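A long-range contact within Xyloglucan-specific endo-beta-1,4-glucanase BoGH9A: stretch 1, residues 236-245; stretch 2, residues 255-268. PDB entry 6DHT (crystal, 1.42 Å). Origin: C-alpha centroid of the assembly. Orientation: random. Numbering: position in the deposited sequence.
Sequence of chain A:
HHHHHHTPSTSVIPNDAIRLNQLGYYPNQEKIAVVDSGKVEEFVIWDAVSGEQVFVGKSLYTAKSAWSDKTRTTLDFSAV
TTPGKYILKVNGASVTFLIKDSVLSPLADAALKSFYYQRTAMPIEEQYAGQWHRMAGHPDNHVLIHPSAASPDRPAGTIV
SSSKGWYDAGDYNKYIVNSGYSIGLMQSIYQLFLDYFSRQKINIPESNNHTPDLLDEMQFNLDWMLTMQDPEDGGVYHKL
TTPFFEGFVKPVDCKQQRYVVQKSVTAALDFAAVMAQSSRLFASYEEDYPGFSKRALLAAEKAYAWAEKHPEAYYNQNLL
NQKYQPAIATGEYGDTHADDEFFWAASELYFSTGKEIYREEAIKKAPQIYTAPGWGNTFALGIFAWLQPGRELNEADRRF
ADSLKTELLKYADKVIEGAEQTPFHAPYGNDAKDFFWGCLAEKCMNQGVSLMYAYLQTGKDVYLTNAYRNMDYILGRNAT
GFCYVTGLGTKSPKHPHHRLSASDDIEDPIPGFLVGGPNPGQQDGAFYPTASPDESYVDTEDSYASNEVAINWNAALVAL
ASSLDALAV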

# COMPACT_ATOMS: atom_id res chain seq x y z
N VAL A 236 -2.06 20.89 -11.62
CA VAL A 236 -2.67 19.56 -11.65
C VAL A 236 -3.94 19.57 -10.79
O VAL A 236 -3.90 19.96 -9.63
CB VAL A 236 -1.68 18.48 -11.16
CG1 VAL A 236 -2.31 17.08 -11.18
CG2 VAL A 236 -0.44 18.49 -12.01
N TYR A 237 -5.06 19.17 -11.39
CA TYR A 237 -6.35 19.13 -10.71
C TYR A 237 -6.26 18.09 -9.60
O TYR A 237 -5.65 17.04 -9.79
CB TYR A 237 -7.46 18.77 -11.70
CG TYR A 237 -7.48 19.67 -12.93
CD1 TYR A 237 -7.76 21.03 -12.80
CD2 TYR A 237 -7.23 19.17 -14.18
CE1 TYR A 237 -7.78 21.85 -13.91
CE2 TYR A 237 -7.24 19.98 -15.29
CZ TYR A 237 -7.51 21.32 -15.15
OH TYR A 237 -7.50 22.10 -16.28
N HIS A 238 -6.84 18.40 -8.44
CA HIS A 238 -6.70 17.55 -7.25
C HIS A 238 -7.29 16.16 -7.47
O HIS A 238 -6.68 15.16 -7.08
CB HIS A 238 -7.35 18.24 -6.06
CG HIS A 238 -7.03 17.65 -4.72
ND1 HIS A 238 -5.79 17.75 -4.12
CD2 HIS A 238 -7.81 16.99 -3.84
CE1 HIS A 238 -5.82 17.18 -2.94
NE2 HIS A 238 -7.03 16.70 -2.74
N LYS A 239 -8.48 16.09 -8.05
CA LYS A 239 -9.15 14.81 -8.26
C LYS A 239 -10.17 14.90 -9.40
O LYS A 239 -10.53 16.01 -9.85
CB LYS A 239 -9.81 14.34 -6.98
CG LYS A 239 -10.85 15.34 -6.43
CD LYS A 239 -11.53 14.80 -5.19
CE LYS A 239 -12.41 15.86 -4.52
NZ LYS A 239 -13.16 15.34 -3.36
N LEU A 240 -10.60 13.74 -9.87
CA LEU A 240 -11.67 13.60 -10.84
C LEU A 240 -12.79 12.88 -10.10
O LEU A 240 -12.59 11.79 -9.58
CB LEU A 240 -11.19 12.84 -12.06
CG LEU A 240 -12.13 12.76 -13.28
CD1 LEU A 240 -11.36 12.35 -14.51
CD2 LEU A 240 -13.25 11.77 -13.03
N THR A 241 -13.95 13.52 -10.00
CA THR A 241 -14.96 13.08 -9.06
C THR A 241 -16.38 13.43 -9.51
O THR A 241 -16.60 14.32 -10.34
CB THR A 241 -14.70 13.73 -7.66
OG1 THR A 241 -15.59 13.22 -6.67
CG2 THR A 241 -14.79 15.27 -7.74
N THR A 242 -17.33 12.70 -8.95
CA THR A 242 -18.74 13.11 -9.00
C THR A 242 -18.95 14.05 -7.82
O THR A 242 -18.13 14.11 -6.91
CB THR A 242 -19.63 11.89 -8.86
OG1 THR A 242 -19.20 11.10 -7.76
CG2 THR A 242 -19.60 11.05 -10.12
N PRO A 243 -20.06 14.80 -7.81
CA PRO A 243 -20.26 15.66 -6.65
C PRO A 243 -20.51 14.90 -5.34
O PRO A 243 -20.06 15.32 -4.27
CB PRO A 243 -21.51 16.47 -7.04
CG PRO A 243 -21.44 16.52 -8.52
CD PRO A 243 -20.93 15.16 -8.93
N PHE A 244 -21.27 13.81 -5.43
CA PHE A 244 -21.53 12.94 -4.29
C PHE A 244 -21.00 11.53 -4.56
O PHE A 244 -20.93 11.09 -5.70
CB PHE A 244 -23.05 12.81 -4.02
CG PHE A 244 -23.71 14.07 -3.54
CD1 PHE A 244 -23.62 14.45 -2.21
CD2 PHE A 244 -24.46 14.84 -4.41
CE1 PHE A 244 -24.23 15.61 -1.76
CE2 PHE A 244 -25.08 16.00 -3.97
CZ PHE A 244 -24.96 16.38 -2.64
N PHE A 245 -20.71 10.81 -3.50
CA PHE A 245 -20.47 9.38 -3.63
C PHE A 245 -21.71 8.73 -4.20
O PHE A 245 -22.82 9.07 -3.79
CB PHE A 245 -20.15 8.75 -2.28
CG PHE A 245 -18.82 9.13 -1.72
CD1 PHE A 245 -17.65 8.87 -2.43
CD2 PHE A 245 -18.72 9.66 -0.45
CE1 PHE A 245 -16.41 9.19 -1.90
CE2 PHE A 245 -17.49 9.98 0.10
CZ PHE A 245 -16.32 9.72 -0.63
N LYS A 255 -24.48 7.36 -12.90
CA LYS A 255 -25.02 8.37 -13.80
C LYS A 255 -24.64 9.80 -13.46
O LYS A 255 -24.89 10.70 -14.25
CB LYS A 255 -26.55 8.21 -13.86
CG LYS A 255 -26.95 6.90 -14.52
CD LYS A 255 -28.44 6.62 -14.46
CE LYS A 255 -28.71 5.17 -14.85
NZ LYS A 255 -27.85 4.69 -15.99
N GLN A 256 -24.04 10.03 -12.29
CA GLN A 256 -23.61 11.38 -11.94
C GLN A 256 -22.57 11.94 -12.90
O GLN A 256 -21.77 11.21 -13.48
CB GLN A 256 -23.05 11.43 -10.52
CG GLN A 256 -24.07 11.41 -9.43
CD GLN A 256 -23.43 11.69 -8.08
OE1 GLN A 256 -23.04 12.82 -7.77
NE2 GLN A 256 -23.26 10.64 -7.28
N GLN A 257 -22.57 13.26 -13.05
CA GLN A 257 -21.61 13.93 -13.90
C GLN A 257 -20.22 13.90 -13.24
O GLN A 257 -20.12 14.03 -12.01
CB GLN A 257 -22.06 15.38 -14.17
CG GLN A 257 -21.07 16.26 -14.93
CD GLN A 257 -20.80 15.77 -16.34
OE1 GLN A 257 -19.66 15.42 -16.68
NE2 GLN A 257 -21.83 15.75 -17.19
N ARG A 258 -19.19 13.76 -14.06
CA ARG A 258 -17.79 13.72 -13.60
C ARG A 258 -17.11 15.07 -13.81
O ARG A 258 -17.24 15.69 -14.87
CB ARG A 258 -17.02 12.62 -14.34
CG ARG A 258 -17.59 11.22 -14.13
CD ARG A 258 -17.14 10.60 -12.83
NE ARG A 258 -15.94 9.77 -13.00
CZ ARG A 258 -15.50 8.92 -12.08
NH1 ARG A 258 -16.08 8.81 -10.90
NH2 ARG A 258 -14.42 8.19 -12.34
N TYR A 259 -16.37 15.52 -12.79
CA TYR A 259 -15.68 16.80 -12.80
C TYR A 259 -14.21 16.66 -12.44
O TYR A 259 -13.86 15.75 -11.70
CB TYR A 259 -16.27 17.76 -11.76
CG TYR A 259 -17.71 18.16 -11.99
CD1 TYR A 259 -18.74 17.38 -11.51
CD2 TYR A 259 -18.02 19.34 -12.65
CE1 TYR A 259 -20.06 17.75 -11.70
CE2 TYR A 259 -19.35 19.72 -12.84
CZ TYR A 259 -20.36 18.91 -12.37
OH TYR A 259 -21.68 19.26 -12.55
N VAL A 260 -13.37 17.55 -12.96
CA VAL A 260 -12.06 17.80 -12.36
C VAL A 260 -12.17 19.08 -11.55
O VAL A 260 -12.84 20.05 -11.97
CB VAL A 260 -10.88 17.85 -13.37
CG1 VAL A 260 -10.71 16.51 -14.09
CG2 VAL A 260 -11.06 18.98 -14.37
N VAL A 261 -11.58 19.08 -10.37
CA VAL A 261 -11.67 20.20 -9.46
C VAL A 261 -10.33 20.91 -9.23
O VAL A 261 -9.31 20.56 -9.85
CB VAL A 261 -12.28 19.74 -8.14
CG1 VAL A 261 -13.66 19.13 -8.38
CG2 VAL A 261 -11.37 18.70 -7.47
N GLN A 262 -10.40 21.91 -8.35
CA GLN A 262 -9.31 22.82 -8.01
C GLN A 262 -7.91 22.20 -8.04
O GLN A 262 -7.67 21.16 -7.43
CB GLN A 262 -9.55 23.36 -6.60
CG GLN A 262 -8.58 24.44 -6.14
CD GLN A 262 -8.33 24.41 -4.63
OE1 GLN A 262 -9.24 24.63 -3.83
NE2 GLN A 262 -7.09 24.12 -4.23
N LYS A 263 -6.99 22.87 -8.72
CA LYS A 263 -5.57 22.53 -8.67
C LYS A 263 -5.05 22.68 -7.24
O LYS A 263 -5.42 23.61 -6.53
CB LYS A 263 -4.79 23.45 -9.60
CG LYS A 263 -5.11 23.27 -11.07
CD LYS A 263 -4.54 24.44 -11.87
CE LYS A 263 -4.78 24.29 -13.35
NZ LYS A 263 -4.80 25.62 -14.05
N SER A 264 -4.18 21.76 -6.80
CA SER A 264 -3.61 21.86 -5.45
C SER A 264 -2.09 21.69 -5.51
O SER A 264 -1.57 21.08 -6.44
CB SER A 264 -4.21 20.82 -4.52
OG SER A 264 -3.80 19.52 -4.91
N VAL A 265 -1.41 22.23 -4.51
CA VAL A 265 0.04 22.18 -4.47
C VAL A 265 0.50 20.74 -4.24
O VAL A 265 1.48 20.30 -4.84
CB VAL A 265 0.60 23.13 -3.38
CG1 VAL A 265 0.15 22.73 -1.99
CG2 VAL A 265 2.09 23.23 -3.48
N THR A 266 -0.25 20.01 -3.43
CA THR A 266 0.10 18.61 -3.13
C THR A 266 -0.14 17.71 -4.35
O THR A 266 0.67 16.84 -4.66
CB THR A 266 -0.67 18.11 -1.92
OG1 THR A 266 -2.05 18.48 -2.07
CG2 THR A 266 -0.12 18.73 -0.66
N ALA A 267 -1.22 17.93 -5.08
CA ALA A 267 -1.40 17.21 -6.34
C ALA A 267 -0.26 17.46 -7.31
O ALA A 267 0.27 16.53 -7.94
CB ALA A 267 -2.74 17.56 -6.98
N ALA A 268 0.10 18.73 -7.46
CA ALA A 268 1.17 19.08 -8.36
C ALA A 268 2.48 18.42 -7.96
O ALA A 268 3.20 17.92 -8.81
CB ALA A 268 1.33 20.59 -8.41
O HOH W 1 -1.62 22.11 -9.11

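The two stretches run antiparallel, and their contact begins where Val 236 meets the start of the helix. The carbonyl of Val 236 accepts a weak hydrogen bond from the backbone of Ser 264 (O to N, 3.4 Å), while water 1 links the two stretches further by accepting from Val 236 N at 2.8 Å and donating to Ser 264 O at 2.9 Å. The Val 236 side chain packs against the helix, with CG1 4.2 Å from Ala 267 CB.

Tyr 237 forms a single backbone bridge with Lys 263. Its CA-to-CB bond points away from stretch 2, yet the ring still receives Val 260 over one face: Val 260 CG2 lies 3.9 Å from the ring centroid, a CH-pi contact. His 238 is tied down twice, by its backbone N to Gln 262 O (3.1 Å) and by its ring ND1 to Ser 264 OG (2.8 Å). Because Ser 264 OG also caps the helix by accepting from Ala 267 N at 3.0 Å, this hydroxyl couples the imidazole to the helix start.

A short antiparallel ladder follows. Lys 239 O accepts from Val 261 N at 3.3 Å. Leu 240 and Val 260 form a non-hydrogen-bonded pair with side chains on the same face, CG of Leu 240 lying 4.1 Å from CG1 of Val 260; Leu 240 CD2 also covers one face of the Arg 258 guanidinium, 3.4 Å from NE. Thr 241 and Tyr 259 exchange two nearly equal hydrogen bonds, Thr 241 N to Tyr 259 O at 2.8 Å and Tyr 259 N to Thr 241 O at 2.7 Å.

Beyond the ladder, Pro 243 CG approaches Tyr 259 CE1 at 3.7 Å. The Gln 256 amide pairs with the Phe 244 backbone: OE1 accepts from Phe 244 N at 3.1 Å and NE2 donates to Phe 244 O at 2.9 Å.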